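PDB 3OQP: putative isochorismatase from Burkholderia xenovorans, which probably acts as a hydrolase of the isochorismatase family, related to the nicotinamidases. Local coordinates for the interface of chains A and B. Sequence-based numbering; all coordinates share one arbitrary frame. Chains: chain A/B, Putative isochorismatase.

The interface of chains A and B. Residues chain A 22-24, 147-149; chain B 197, 201, 205.
B:Ile197, B:Asn201 and B:Arg205, with successive CA atoms (B:Ile197 to B:Asn201, B:Asn201 to B:Arg205) 6.1 Å apart, one helical turn, along one face of helix 197-205 of chain B, meet two chain A segments, the loop A:Asp22-A:Pro24 and the extended stretch A:Val147-A:Tyr149. The central contact is B:Asn201, whose amide nitrogen ND2 donates to the backbone carbonyl O of A:Pro148 at 3.0 Å. This bond is nearly straight (174° at the hydrogen) and lies in both the carbonyl plane and the asparagine amide plane. B:Asn201 points its amide away from the helix between the two segments because chi1 is 179°, which places CG opposite the backbone N. There ND2 also bonds water 1 at 2.9 Å, which reaches the carbonyl O of A:Pro24, while OD1 bonds water 2 at 2.6 Å, which reaches the carbonyl O of A:Asp22. Both ends of the amide thus have polar partners, which should fix its rotation. Methyl CD1 of A:Leu23 packs against the amide, 3.6 Å from OD1.

One helical turn further on, B:Arg205 bends at chi3 and lays a guanidinium face against A:Pro24, whose CG stands 3.7 Å over the centre of that plane. At the guanidinium edge, NH1 forms a long salt bridge to the carboxylate OD1 of A:Asp22, 3.5 Å away, with the two planes 52° apart. At the other end of the patch, the phenol OH of A:Tyr149 touches CG1 of B:Ile197 at 3.7 Å, and methyl CG2 of the isoleucine faces CD2 of A:Leu23.

In the deposited pair the two-fold repeats this patch, packing each C-terminal helix on the other chain; if the pair persists in solution, the patch would help stabilise it.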
# COMPACT_ATOMS: atom_id res chain seq x y z
N ASP A 22 17.29 -1.62 16.08
CA ASP A 22 16.68 -2.95 16.06
C ASP A 22 15.62 -3.19 15.01
O ASP A 22 14.89 -4.17 15.10
CB ASP A 22 16.20 -3.40 17.42
CG ASP A 22 17.00 -4.56 17.91
OD1 ASP A 22 16.85 -5.68 17.34
OD2 ASP A 22 17.83 -4.34 18.82
N LEU A 23 15.61 -2.36 13.97
CA LEU A 23 14.79 -2.67 12.79
C LEU A 23 15.66 -2.52 11.55
O LEU A 23 15.44 -1.65 10.74
CB LEU A 23 13.55 -1.77 12.78
CG LEU A 23 12.46 -2.08 11.74
CD1 LEU A 23 11.94 -3.51 11.89
CD2 LEU A 23 11.31 -1.06 11.90
N PRO A 24 16.64 -3.42 11.38
CA PRO A 24 17.64 -3.10 10.40
C PRO A 24 17.18 -3.33 8.97
O PRO A 24 16.77 -4.43 8.61
CB PRO A 24 18.81 -4.02 10.76
CG PRO A 24 18.32 -4.94 11.66
CD PRO A 24 17.03 -4.53 12.24
N VAL A 147 12.65 -4.54 5.25
CA VAL A 147 13.15 -5.51 6.23
C VAL A 147 12.37 -6.80 5.92
O VAL A 147 11.30 -6.74 5.34
CB VAL A 147 12.89 -5.08 7.70
CG1 VAL A 147 13.48 -3.69 7.92
CG2 VAL A 147 11.41 -5.13 8.08
N PRO A 148 12.87 -7.98 6.32
CA PRO A 148 12.09 -9.23 6.15
C PRO A 148 11.04 -9.34 7.29
O PRO A 148 11.22 -8.80 8.40
CB PRO A 148 13.15 -10.32 6.25
CG PRO A 148 14.10 -9.73 7.26
CD PRO A 148 14.21 -8.25 6.84
N TYR A 149 9.96 -10.05 7.01
CA TYR A 149 8.90 -10.26 7.97
C TYR A 149 8.47 -11.75 7.91
O TYR A 149 8.39 -12.37 6.83
CB TYR A 149 7.62 -9.50 7.60
CG TYR A 149 7.61 -8.01 7.82
CD1 TYR A 149 8.31 -7.39 8.81
CD2 TYR A 149 6.72 -7.23 7.12
CE1 TYR A 149 8.21 -6.02 9.04
CE2 TYR A 149 6.59 -5.84 7.34
CZ TYR A 149 7.35 -5.25 8.30
OH TYR A 149 7.25 -3.89 8.46
N ILE B 197 5.08 -5.08 13.73
CA ILE B 197 6.28 -4.92 12.96
C ILE B 197 7.52 -5.52 13.64
O ILE B 197 8.27 -6.29 13.02
CB ILE B 197 6.50 -3.48 12.54
CG1 ILE B 197 5.44 -3.05 11.53
CG2 ILE B 197 7.91 -3.22 12.06
CD1 ILE B 197 5.43 -1.57 11.20
N ASN B 201 9.53 -8.80 12.19
CA ASN B 201 10.94 -8.72 11.79
C ASN B 201 11.84 -9.67 12.60
O ASN B 201 12.73 -10.34 12.06
CB ASN B 201 11.44 -7.28 11.87
CG ASN B 201 12.90 -7.11 11.50
OD1 ASN B 201 13.71 -6.66 12.27
ND2 ASN B 201 13.24 -7.48 10.26
N ARG B 205 14.26 -12.63 11.13
CA ARG B 205 15.71 -12.54 11.35
C ARG B 205 16.26 -13.82 11.98
O ARG B 205 17.44 -14.16 11.76
CB ARG B 205 16.04 -11.33 12.22
CG ARG B 205 15.87 -9.99 11.48
CD ARG B 205 16.31 -8.82 12.33
NE ARG B 205 17.74 -8.82 12.54
CZ ARG B 205 18.33 -8.17 13.54
NH1 ARG B 205 17.58 -7.50 14.41
NH2 ARG B 205 19.64 -8.21 13.69
O HOH W 1 15.98 -6.93 9.54
O HOH W 2 14.28 -6.72 14.82